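Long-range contacts in fanconi-associated nuclease 1 homolog (Pseudomonas aeruginosa, PDB 5Y7Q), which belongs to the FAN1 nuclease family, combines HTH, SAP-type and VRR-NUC domains, and is bound here to DNA: residues L216-V224 against R476-P484; V406-L417 against F485-L496. All coordinates share one frame; numbering follows the deposited sequence.

Contact 1. Residues L216-V224 against R476-P484; sequences LGIYRYESV and RDKFGLQSP. With nucleotides of chain D; nucleotides of chain B.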
loop_
_atom_site.group_PDB
_atom_site.type_symbol
_atom_site.label_atom_id
_atom_site.label_comp_id
_atom_site.label_asym_id
_atom_site.label_seq_id
_atom_site.Cartn_x
_atom_site.Cartn_y
_atom_site.Cartn_z
ATOM N N LEU A 216 8.296 -1.276 21.399
ATOM C CA LEU A 216 8.263 0.092 21.886
ATOM C C LEU A 216 6.854 0.689 21.968
ATOM O O LEU A 216 6.683 1.787 22.512
ATOM C CB LEU A 216 9.120 0.941 20.953
ATOM C CG LEU A 216 10.624 0.804 21.112
ATOM C CD1 LEU A 216 11.280 1.728 20.112
ATOM C CD2 LEU A 216 11.016 1.165 22.530
ATOM N N GLY A 217 5.848 0.030 21.411
ATOM C CA GLY A 217 4.513 0.586 21.472
ATOM C C GLY A 217 4.241 1.668 20.466
ATOM O O GLY A 217 3.263 2.401 20.615
ATOM N N ILE A 218 5.091 1.807 19.451
ATOM C CA ILE A 218 4.816 2.753 18.376
ATOM C C ILE A 218 3.836 2.152 17.377
ATOM O O ILE A 218 2.978 2.850 16.837
ATOM C CB ILE A 218 6.133 3.179 17.715
ATOM C CG1 ILE A 218 6.953 3.998 18.707
ATOM C CG2 ILE A 218 5.867 3.980 16.488
ATOM C CD1 ILE A 218 8.434 3.730 18.663
ATOM N N TYR A 219 3.948 0.857 17.130
ATOM C CA TYR A 219 2.999 0.094 16.342
ATOM C C TYR A 219 2.338 -0.886 17.289
ATOM O O TYR A 219 3.039 -1.623 17.983
ATOM C CB TYR A 219 3.707 -0.687 15.235
ATOM C CG TYR A 219 4.337 0.126 14.127
ATOM C CD1 TYR A 219 4.146 1.498 14.035
ATOM C CD2 TYR A 219 5.113 -0.502 13.145
ATOM C CE1 TYR A 219 4.721 2.226 13.005
ATOM C CE2 TYR A 219 5.685 0.209 12.113
ATOM C CZ TYR A 219 5.488 1.574 12.043
ATOM O OH TYR A 219 6.055 2.286 11.007
ATOM N N ARG A 220 1.012 -0.901 17.345
ATOM C CA ARG A 220 0.315 -1.844 18.218
ATOM C C ARG A 220 -0.639 -2.662 17.368
ATOM O O ARG A 220 -1.601 -2.119 16.817
ATOM C CB ARG A 220 -0.422 -1.133 19.350
ATOM C CG ARG A 220 0.473 -0.290 20.248
ATOM C CD ARG A 220 -0.198 0.103 21.557
ATOM N NE ARG A 220 -1.052 -0.961 22.081
ATOM C CZ ARG A 220 -2.379 -0.868 22.130
ATOM N NH1 ARG A 220 -2.964 0.241 21.704
ATOM N NH2 ARG A 220 -3.121 -1.867 22.608
ATOM N N TYR A 221 -0.375 -3.958 17.273
ATOM C CA TYR A 221 -1.135 -4.865 16.432
ATOM C C TYR A 221 -2.022 -5.743 17.286
ATOM O O TYR A 221 -1.667 -6.087 18.415
ATOM C CB TYR A 221 -0.212 -5.752 15.605
ATOM C CG TYR A 221 0.635 -5.006 14.585
ATOM C CD1 TYR A 221 1.940 -4.590 14.893
ATOM C CD2 TYR A 221 0.141 -4.740 13.308
ATOM C CE1 TYR A 221 2.715 -3.923 13.962
ATOM C CE2 TYR A 221 0.901 -4.078 12.386
ATOM C CZ TYR A 221 2.189 -3.679 12.714
ATOM O OH TYR A 221 2.929 -3.021 11.771
ATOM N N GLU A 222 -3.186 -6.106 16.732
ATOM C CA GLU A 222 -4.097 -6.996 17.444
ATOM C C GLU A 222 -3.526 -8.403 17.475
ATOM O O GLU A 222 -2.939 -8.870 16.496
ATOM C CB GLU A 222 -5.482 -7.004 16.798
ATOM C CG GLU A 222 -6.441 -8.096 17.309
ATOM C CD GLU A 222 -7.006 -7.850 18.715
ATOM O OE1 GLU A 222 -6.249 -7.861 19.719
ATOM O OE2 GLU A 222 -8.234 -7.671 18.820
ATOM N N SER A 223 -3.668 -9.065 18.618
ATOM C CA SER A 223 -3.125 -10.403 18.809
ATOM C C SER A 223 -4.182 -11.422 18.416
ATOM O O SER A 223 -5.275 -11.429 18.983
ATOM C CB SER A 223 -2.687 -10.607 20.257
ATOM O OG SER A 223 -3.444 -11.636 20.860
ATOM N N VAL A 224 -3.881 -12.249 17.424
ATOM C CA VAL A 224 -4.744 -13.356 17.034
ATOM C C VAL A 224 -4.057 -14.644 17.438
ATOM O O VAL A 224 -2.832 -14.772 17.308
ATOM C CB VAL A 224 -5.037 -13.376 15.525
ATOM C CG1 VAL A 224 -5.998 -14.490 15.198
ATOM C CG2 VAL A 224 -5.569 -12.054 15.070
ATOM N N ARG A 476 -13.110 1.166 23.498
ATOM C CA ARG A 476 -12.204 1.300 24.632
ATOM C C ARG A 476 -11.155 0.190 24.644
ATOM O O ARG A 476 -9.976 0.447 24.901
ATOM C CB ARG A 476 -12.997 1.309 25.934
ATOM C CG ARG A 476 -13.708 2.612 26.260
ATOM C CD ARG A 476 -14.875 2.304 27.178
ATOM N NE ARG A 476 -15.290 3.419 28.019
ATOM C CZ ARG A 476 -15.783 4.560 27.555
ATOM N NH1 ARG A 476 -15.902 4.761 26.238
ATOM N NH2 ARG A 476 -16.148 5.505 28.415
ATOM N N ASP A 477 -11.575 -1.050 24.374
ATOM C CA ASP A 477 -10.676 -2.200 24.365
ATOM C C ASP A 477 -9.585 -2.046 23.302
ATOM O O ASP A 477 -8.390 -2.192 23.587
ATOM C CB ASP A 477 -11.508 -3.472 24.123
ATOM C CG ASP A 477 -10.897 -4.735 24.745
ATOM O OD1 ASP A 477 -9.866 -5.245 24.232
ATOM O OD2 ASP A 477 -11.480 -5.239 25.735
ATOM N N LYS A 478 -9.981 -1.738 22.075
ATOM C CA LYS A 478 -9.109 -1.818 20.919
ATOM C C LYS A 478 -8.431 -0.508 20.562
ATOM O O LYS A 478 -7.754 -0.457 19.532
ATOM C CB LYS A 478 -9.891 -2.302 19.706
ATOM C CG LYS A 478 -10.546 -3.625 19.935
ATOM C CD LYS A 478 -9.623 -4.587 20.652
ATOM C CE LYS A 478 -10.218 -5.999 20.639
ATOM N NZ LYS A 478 -9.581 -6.900 21.642
ATOM N N PHE A 479 -8.589 0.550 21.361
ATOM C CA PHE A 479 -8.052 1.847 20.960
ATOM C C PHE A 479 -6.574 1.759 20.584
ATOM O O PHE A 479 -5.751 1.214 21.326
ATOM C CB PHE A 479 -8.230 2.889 22.062
ATOM C CG PHE A 479 -8.202 4.296 21.538
ATOM C CD1 PHE A 479 -9.388 4.951 21.205
ATOM C CD2 PHE A 479 -6.996 4.944 21.318
ATOM C CE1 PHE A 479 -9.369 6.232 20.696
ATOM C CE2 PHE A 479 -6.961 6.221 20.801
ATOM C CZ PHE A 479 -8.148 6.871 20.492
ATOM N N GLY A 480 -6.253 2.293 19.410
ATOM C CA GLY A 480 -4.892 2.409 18.952
ATOM C C GLY A 480 -4.389 1.235 18.146
ATOM O O GLY A 480 -3.346 1.359 17.483
ATOM N N LEU A 481 -5.083 0.096 18.203
ATOM C CA LEU A 481 -4.662 -1.089 17.475
ATOM C C LEU A 481 -4.766 -0.837 15.978
ATOM O O LEU A 481 -5.725 -0.239 15.509
ATOM C CB LEU A 481 -5.520 -2.292 17.873
ATOM C CG LEU A 481 -5.305 -2.881 19.269
ATOM C CD1 LEU A 481 -6.045 -4.185 19.386
ATOM C CD2 LEU A 481 -3.842 -3.105 19.553
ATOM N N GLN A 482 -3.760 -1.264 15.222
ATOM C CA GLN A 482 -3.799 -1.082 13.774
ATOM C C GLN A 482 -4.844 -1.990 13.148
ATOM O O GLN A 482 -4.917 -3.182 13.472
ATOM C CB GLN A 482 -2.431 -1.360 13.176
ATOM C CG GLN A 482 -1.384 -0.518 13.811
ATOM C CD GLN A 482 -0.750 0.406 12.840
ATOM O OE1 GLN A 482 -1.437 1.098 12.084
ATOM N NE2 GLN A 482 0.582 0.437 12.844
ATOM N N SER A 483 -5.674 -1.414 12.277
ATOM C CA SER A 483 -6.796 -2.110 11.659
ATOM C C SER A 483 -7.023 -1.536 10.274
ATOM O O SER A 483 -6.602 -0.411 9.978
ATOM C CB SER A 483 -8.076 -1.973 12.490
ATOM O OG SER A 483 -8.587 -0.650 12.352
ATOM N N PRO A 484 -7.689 -2.274 9.399
ATOM C CA PRO A 484 -8.013 -1.687 8.089
ATOM C C PRO A 484 -9.014 -0.525 8.137
ATOM O O PRO A 484 -8.854 0.441 7.377
ATOM C CB PRO A 484 -8.563 -2.895 7.310
ATOM C CG PRO A 484 -9.088 -3.837 8.385
ATOM C CD PRO A 484 -8.174 -3.661 9.551
ATOM P P DT D 12 6.685 3.243 5.372
ATOM O OP1 DT D 12 7.562 3.797 4.311
ATOM O OP2 DT D 12 7.282 2.395 6.432
ATOM O "O5'" DT D 12 5.880 4.450 6.082
ATOM C "C5'" DT D 12 5.242 4.265 7.374
ATOM C "C4'" DT D 12 4.297 5.427 7.710
ATOM O "O4'" DT D 12 2.906 5.014 7.514
ATOM C "C3'" DT D 12 4.360 5.926 9.159
ATOM O "O3'" DT D 12 5.224 7.042 9.249
ATOM C "C2'" DT D 12 2.913 6.315 9.421
ATOM C "C1'" DT D 12 2.201 5.174 8.727
ATOM N N1 DT D 12 2.295 3.880 9.464
ATOM C C2 DT D 12 2.041 3.824 10.830
ATOM O O2 DT D 12 1.721 4.786 11.509
ATOM N N3 DT D 12 2.167 2.577 11.377
ATOM C C4 DT D 12 2.520 1.409 10.725
ATOM O O4 DT D 12 2.609 0.335 11.305
ATOM C C5 DT D 12 2.775 1.547 9.320
ATOM C C6 DT D 12 2.644 2.745 8.758
ATOM P P DC D 13 5.259 7.960 10.572
ATOM O OP1 DC D 13 4.100 8.885 10.525
ATOM O OP2 DC D 13 6.620 8.546 10.567
ATOM O "O5'" DC D 13 5.093 6.924 11.811
ATOM C "C5'" DC D 13 4.282 7.274 12.978
ATOM C "C4'" DC D 13 5.136 7.661 14.193
ATOM O "O4'" DC D 13 6.000 6.567 14.514
ATOM C "C3'" DC D 13 6.042 8.871 13.993
ATOM O "O3'" DC D 13 5.526 10.013 14.645
ATOM C "C2'" DC D 13 7.396 8.489 14.599
ATOM C "C1'" DC D 13 7.282 7.018 14.904
ATOM N N1 DC D 13 8.287 6.181 14.210
ATOM C C2 DC D 13 9.462 5.815 14.876
ATOM O O2 DC D 13 9.649 6.233 16.027
ATOM N N3 DC D 13 10.362 5.022 14.234
ATOM C C4 DC D 13 10.110 4.603 12.994
ATOM N N4 DC D 13 11.003 3.823 12.408
ATOM C C5 DC D 13 8.918 4.961 12.306
ATOM C C6 DC D 13 8.038 5.738 12.948
ATOM P P DG B 10 20.304 1.026 18.948
ATOM O OP1 DG B 10 21.379 1.168 19.954
ATOM O OP2 DG B 10 20.264 -0.078 17.975
ATOM O "O5'" DG B 10 18.962 1.069 19.796
ATOM C "C5'" DG B 10 18.762 2.142 20.703
ATOM C "C4'" DG B 10 17.305 2.305 20.994
ATOM O "O4'" DG B 10 16.651 2.799 19.810
ATOM C "C3'" DG B 10 16.607 1.003 21.371
ATOM O "O3'" DG B 10 16.049 1.104 22.659
ATOM C "C2'" DG B 10 15.522 0.812 20.312
ATOM C "C1'" DG B 10 15.400 2.184 19.677
ATOM N N9 DG B 10 15.080 2.093 18.270
ATOM C C8 DG B 10 15.627 1.227 17.352
ATOM N N7 DG B 10 15.138 1.364 16.153
ATOM C C5 DG B 10 14.196 2.378 16.291
ATOM C C6 DG B 10 13.335 2.966 15.330
ATOM O O6 DG B 10 13.228 2.691 14.119
ATOM N N1 DG B 10 12.532 3.963 15.904
ATOM C C2 DG B 10 12.563 4.335 17.240
ATOM N N2 DG B 10 11.729 5.311 17.616
ATOM N N3 DG B 10 13.365 3.797 18.138
ATOM C C4 DG B 10 14.148 2.827 17.598
#
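R220 meets the turn K478-L481 with its guanidinium group and the next residue, Q482, with its backbone. Its carbonyl O accepts a hydrogen bond from Q482 N at 2.8 Å. Its side chain bends at chi3 (37°), which brings the guanidinium beside the turn. There R220 NH1 donates to F479 O at 3.0 Å, and the acceptor lies in the guanidinium plane. One face of the same group rests on L481, whose CD2 is 3.4 Å from R220 NH2. The arginine is thus gripped at an edge and on a face.

The other methyl of L481 meets E222, with CD1 3.7 Å from E222 OE1. E222 OE2 forms a salt bridge to K478 NZ (3.2 Å) and also accepts a hydrogen bond from W420 NE1. K478 NZ pairs with D477 OD1 as well, so the lysine stands between two carboxylates, probably easing their mutual repulsion.

At the DNA end, Q482 lies obliquely to the Y219 ring, its amide plane turned 62° from it. DT12 of chain D puts O4 over the centre of one Y219 face. Q482 NE2 also approaches that O4, but the bond is weak and its short length is doubtful. Beside the bound DNA, the irregular segment after helix 209-215 meets a type II beta turn, K478-L481, at the end of helix 467-478. The 476-484 side lies within the VRR-NUC sequence range.

Contact 2. Residues V406-L417 against F485-L496; sequences VENGLINSLFGL and FVYWELLGEELL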
loop_
_atom_site.group_PDB
_atom_site.type_symbol
_atom_site.label_atom_id
_atom_site.label_comp_id
_atom_site.label_asym_id
_atom_site.label_seq_id
_atom_site.Cartn_x
_atom_site.Cartn_y
_atom_site.Cartn_z
ATOM N N VAL A 406 -14.732 14.347 8.050
ATOM C CA VAL A 406 -14.573 12.923 8.329
ATOM C C VAL A 406 -14.251 12.120 7.073
ATOM O O VAL A 406 -13.364 11.272 7.107
ATOM C CB VAL A 406 -15.818 12.372 9.031
ATOM C CG1 VAL A 406 -15.806 12.840 10.444
ATOM C CG2 VAL A 406 -17.064 12.830 8.305
ATOM N N GLU A 407 -15.080 12.232 6.035
ATOM C CA GLU A 407 -14.815 11.708 4.688
ATOM C C GLU A 407 -14.488 10.214 4.705
ATOM O O GLU A 407 -13.361 9.778 4.499
ATOM C CB GLU A 407 -13.727 12.509 3.954
ATOM C CG GLU A 407 -12.315 12.514 4.508
ATOM C CD GLU A 407 -11.326 13.201 3.572
ATOM O OE1 GLU A 407 -11.638 13.323 2.362
ATOM O OE2 GLU A 407 -10.247 13.625 4.053
ATOM N N ASN A 408 -15.532 9.436 4.937
ATOM C CA ASN A 408 -15.539 7.971 4.965
ATOM C C ASN A 408 -14.762 7.387 6.146
ATOM O O ASN A 408 -14.838 6.183 6.366
ATOM C CB ASN A 408 -15.101 7.318 3.631
ATOM C CG ASN A 408 -13.605 7.301 3.411
ATOM O OD1 ASN A 408 -12.855 6.736 4.201
ATOM N ND2 ASN A 408 -13.165 7.880 2.286
ATOM N N GLY A 409 -14.113 8.204 6.973
ATOM C CA GLY A 409 -13.502 7.671 8.175
ATOM C C GLY A 409 -14.470 7.351 9.299
ATOM O O GLY A 409 -14.225 6.432 10.092
ATOM N N LEU A 410 -15.566 8.099 9.413
ATOM C CA LEU A 410 -16.509 7.809 10.490
ATOM C C LEU A 410 -17.305 6.540 10.202
ATOM O O LEU A 410 -17.398 5.646 11.052
ATOM C CB LEU A 410 -17.441 8.988 10.720
ATOM C CG LEU A 410 -18.636 8.543 11.559
ATOM C CD1 LEU A 410 -18.209 8.292 13.002
ATOM C CD2 LEU A 410 -19.772 9.549 11.457
ATOM N N ILE A 411 -17.858 6.426 8.994
ATOM C CA ILE A 411 -18.665 5.254 8.677
ATOM C C ILE A 411 -17.812 3.990 8.632
ATOM O O ILE A 411 -18.208 2.948 9.174
ATOM C CB ILE A 411 -19.426 5.493 7.370
ATOM C CG1 ILE A 411 -20.434 6.592 7.627
ATOM C CG2 ILE A 411 -20.111 4.232 6.907
ATOM C CD1 ILE A 411 -21.241 6.961 6.439
ATOM N N ASN A 412 -16.633 4.049 7.997
ATOM C CA ASN A 412 -15.748 2.888 8.030
ATOM C C ASN A 412 -15.367 2.548 9.458
ATOM O O ASN A 412 -15.374 1.373 9.838
ATOM C CB ASN A 412 -14.500 3.115 7.190
ATOM C CG ASN A 412 -14.805 3.176 5.723
ATOM O OD1 ASN A 412 -15.964 3.078 5.330
ATOM N ND2 ASN A 412 -13.783 3.375 4.903
ATOM N N SER A 413 -15.087 3.560 10.283
ATOM C CA SER A 413 -14.727 3.266 11.663
ATOM C C SER A 413 -15.847 2.528 12.369
ATOM O O SER A 413 -15.628 1.464 12.947
ATOM C CB SER A 413 -14.366 4.545 12.396
ATOM O OG SER A 413 -13.101 4.995 11.943
ATOM N N LEU A 414 -17.064 3.069 12.325
ATOM C CA LEU A 414 -18.187 2.394 12.963
ATOM C C LEU A 414 -18.296 0.949 12.491
ATOM O O LEU A 414 -18.583 0.043 13.287
ATOM C CB LEU A 414 -19.481 3.164 12.683
ATOM C CG LEU A 414 -19.526 4.546 13.327
ATOM C CD1 LEU A 414 -20.683 5.329 12.789
ATOM C CD2 LEU A 414 -19.638 4.407 14.814
ATOM N N PHE A 415 -18.034 0.709 11.205
ATOM C CA PHE A 415 -18.066 -0.661 10.700
ATOM C C PHE A 415 -16.966 -1.508 11.327
ATOM O O PHE A 415 -17.204 -2.643 11.765
ATOM C CB PHE A 415 -17.921 -0.664 9.189
ATOM C CG PHE A 415 -17.658 -2.015 8.628
ATOM C CD1 PHE A 415 -18.660 -2.976 8.613
ATOM C CD2 PHE A 415 -16.419 -2.333 8.109
ATOM C CE1 PHE A 415 -18.430 -4.240 8.082
ATOM C CE2 PHE A 415 -16.173 -3.592 7.583
ATOM C CZ PHE A 415 -17.185 -4.551 7.569
ATOM N N GLY A 416 -15.751 -0.975 11.382
ATOM C CA GLY A 416 -14.653 -1.759 11.895
ATOM C C GLY A 416 -14.774 -2.015 13.377
ATOM O O GLY A 416 -14.305 -3.047 13.875
ATOM N N LEU A 417 -15.405 -1.089 14.099
ATOM C CA LEU A 417 -15.653 -1.306 15.514
ATOM C C LEU A 417 -16.700 -2.387 15.719
ATOM O O LEU A 417 -16.499 -3.319 16.513
ATOM C CB LEU A 417 -16.074 0.002 16.173
ATOM C CG LEU A 417 -14.813 0.847 16.373
ATOM C CD1 LEU A 417 -15.196 2.283 16.723
ATOM C CD2 LEU A 417 -13.868 0.212 17.445
ATOM N N PHE A 485 -10.094 -0.614 8.928
ATOM C CA PHE A 485 -11.185 0.352 8.802
ATOM C C PHE A 485 -11.305 1.411 9.902
ATOM O O PHE A 485 -12.179 2.282 9.788
ATOM C CB PHE A 485 -12.520 -0.377 8.699
ATOM C CG PHE A 485 -12.552 -1.401 7.636
ATOM C CD1 PHE A 485 -12.634 -2.751 7.959
ATOM C CD2 PHE A 485 -12.493 -1.033 6.311
ATOM C CE1 PHE A 485 -12.668 -3.713 6.975
ATOM C CE2 PHE A 485 -12.530 -1.994 5.312
ATOM C CZ PHE A 485 -12.611 -3.340 5.648
ATOM N N VAL A 486 -10.504 1.377 10.966
ATOM C CA VAL A 486 -10.776 2.220 12.130
ATOM C C VAL A 486 -9.711 3.297 12.225
ATOM O O VAL A 486 -8.535 2.996 12.464
ATOM C CB VAL A 486 -10.851 1.413 13.432
ATOM C CG1 VAL A 486 -11.010 2.355 14.614
ATOM C CG2 VAL A 486 -12.008 0.421 13.373
ATOM N N TYR A 487 -10.136 4.554 12.079
ATOM C CA TYR A 487 -9.259 5.714 12.171
ATOM C C TYR A 487 -9.468 6.329 13.556
ATOM O O TYR A 487 -10.340 7.179 13.729
ATOM C CB TYR A 487 -9.609 6.737 11.082
ATOM C CG TYR A 487 -9.662 6.256 9.626
ATOM C CD1 TYR A 487 -8.774 6.763 8.676
ATOM C CD2 TYR A 487 -10.610 5.341 9.196
ATOM C CE1 TYR A 487 -8.805 6.354 7.352
ATOM C CE2 TYR A 487 -10.657 4.932 7.875
ATOM C CZ TYR A 487 -9.747 5.440 6.956
ATOM O OH TYR A 487 -9.788 5.029 5.637
ATOM N N TRP A 488 -8.574 6.025 14.501
ATOM C CA TRP A 488 -8.741 6.446 15.894
ATOM C C TRP A 488 -8.389 7.911 16.094
ATOM O O TRP A 488 -8.925 8.569 16.997
ATOM C CB TRP A 488 -7.846 5.635 16.836
ATOM C CG TRP A 488 -7.928 4.179 16.719
ATOM C CD1 TRP A 488 -7.088 3.376 16.012
ATOM C CD2 TRP A 488 -8.890 3.309 17.352
ATOM N NE1 TRP A 488 -7.468 2.067 16.157
ATOM C CE2 TRP A 488 -8.571 1.997 16.970
ATOM C CE3 TRP A 488 -9.990 3.519 18.199
ATOM C CZ2 TRP A 488 -9.317 0.900 17.383
ATOM C CZ3 TRP A 488 -10.724 2.423 18.626
ATOM C CH2 TRP A 488 -10.380 1.130 18.220
ATOM N N GLU A 489 -7.399 8.385 15.345
ATOM C CA GLU A 489 -7.005 9.782 15.415
ATOM C C GLU A 489 -8.201 10.673 15.119
ATOM O O GLU A 489 -8.412 11.702 15.776
ATOM C CB GLU A 489 -5.856 10.024 14.427
ATOM C CG GLU A 489 -4.938 8.756 14.145
ATOM C CD GLU A 489 -5.576 7.674 13.203
ATOM O OE1 GLU A 489 -6.464 8.042 12.380
ATOM O OE2 GLU A 489 -5.190 6.463 13.302
ATOM N N LEU A 490 -9.024 10.252 14.157
ATOM C CA LEU A 490 -10.173 10.995 13.677
ATOM C C LEU A 490 -11.393 10.844 14.568
ATOM O O LEU A 490 -12.253 11.740 14.570
ATOM C CB LEU A 490 -10.519 10.521 12.269
ATOM C CG LEU A 490 -11.917 10.867 11.768
ATOM C CD1 LEU A 490 -11.957 12.328 11.362
ATOM C CD2 LEU A 490 -12.334 9.971 10.630
ATOM N N LEU A 491 -11.501 9.739 15.319
ATOM C CA LEU A 491 -12.743 9.408 16.007
ATOM C C LEU A 491 -12.564 9.650 17.500
ATOM O O LEU A 491 -12.379 8.710 18.279
ATOM C CB LEU A 491 -13.106 7.942 15.699
ATOM C CG LEU A 491 -14.372 7.297 16.267
ATOM C CD1 LEU A 491 -15.564 8.122 15.878
ATOM C CD2 LEU A 491 -14.513 5.908 15.715
ATOM N N GLY A 492 -12.859 10.875 17.916
ATOM C CA GLY A 492 -12.787 11.230 19.315
ATOM C C GLY A 492 -14.068 10.886 19.999
ATOM O O GLY A 492 -15.063 10.610 19.341
ATOM N N GLU A 493 -14.044 10.879 21.332
ATOM C CA GLU A 493 -15.209 10.354 22.033
ATOM C C GLU A 493 -16.470 11.126 21.652
ATOM O O GLU A 493 -17.534 10.523 21.456
ATOM C CB GLU A 493 -14.980 10.366 23.536
ATOM C CG GLU A 493 -15.183 9.010 24.167
ATOM C CD GLU A 493 -15.133 9.095 25.671
ATOM O OE1 GLU A 493 -14.346 9.927 26.173
ATOM O OE2 GLU A 493 -15.893 8.360 26.345
ATOM N N GLU A 494 -16.354 12.449 21.459
ATOM C CA GLU A 494 -17.539 13.259 21.174
ATOM C C GLU A 494 -18.116 12.935 19.799
ATOM O O GLU A 494 -19.327 12.734 19.653
ATOM C CB GLU A 494 -17.215 14.750 21.295
ATOM C CG GLU A 494 -16.372 15.123 22.524
ATOM C CD GLU A 494 -17.125 15.046 23.858
ATOM O OE1 GLU A 494 -18.345 14.757 23.865
ATOM O OE2 GLU A 494 -16.487 15.288 24.913
ATOM N N LEU A 495 -17.275 12.859 18.776
ATOM C CA LEU A 495 -17.808 12.485 17.469
ATOM C C LEU A 495 -18.387 11.070 17.483
ATOM O O LEU A 495 -19.352 10.786 16.762
ATOM C CB LEU A 495 -16.726 12.629 16.388
ATOM C CG LEU A 495 -17.070 11.927 15.072
ATOM C CD1 LEU A 495 -18.294 12.536 14.391
ATOM C CD2 LEU A 495 -15.898 11.882 14.140
ATOM N N LEU A 496 -17.841 10.182 18.315
ATOM C CA LEU A 496 -18.413 8.846 18.454
ATOM C C LEU A 496 -19.813 8.910 19.046
ATOM O O LEU A 496 -20.734 8.251 18.556
ATOM C CB LEU A 496 -17.528 7.976 19.337
ATOM C CG LEU A 496 -18.019 6.532 19.399
ATOM C CD1 LEU A 496 -18.049 5.955 17.989
ATOM C CD2 LEU A 496 -17.128 5.702 20.317
HETATM O O HOH W 1 -10.733 2.614 4.764
#
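F485 packs against the helix face formed by N412, F415 and G416. Its CB sits 3.5 Å from N412 O and also comes up to G416 CA. With CG anti to the carbonyl carbon (chi1 -53°), the ring is directed to F415. CG and CD1 meet F415 CD2. Further out, CE1 is 3.6 Å from F415 CE2, and CZ still touches that atom. The pair is edge-to-face: the F415 edge points at the F485 face, with the planes at 71°.

Next along, S413 OG joins the segments. It donates to G409 O at 2.6 Å and accepts from Y487 N at 3.0 Å, in a nearly straight bond. G409 CA lies over the Y487 ring as a CH-pi contact. A water links Y487 OH to N412 ND2, which also donates to R523 O.

L417 CG meets V486 CG2, its CD1 meets L491 CD2, and its CD2 lies 3.7 Å from W488 CH2. At the other end V406 CG1 lies 3.8 Å from L495 CD2.

Helix 409-418 is thus covered by 485-491 and the start of helix 493-502. Helix 505-517 touches I411, N412, L414 and F415, while strand 529-533 receives V406, L410 and L495.

How the contacts relate
From the N terminus the chain passes 216-224, then 406-417, then 476-484 and 485-496. The segments alternate, so the two contacts cross. Contact 1 closes a long, mostly helical loop of 251 residues. It ties the region after helix 209-215 to the end of helix 467-478. Contact 2 closes a shorter loop of 67 residues within the C-terminal part, joining helix 409-418 to the irregular run 485-491 and the start of helix 493-502. The second segments follow each other directly at P484 and F485. The contacts also touch in space: W488 NE1 probably bonds to L481 O, and the indole packs on the K478-G480 backbone. R476 and E493 add a long, weak ion pair.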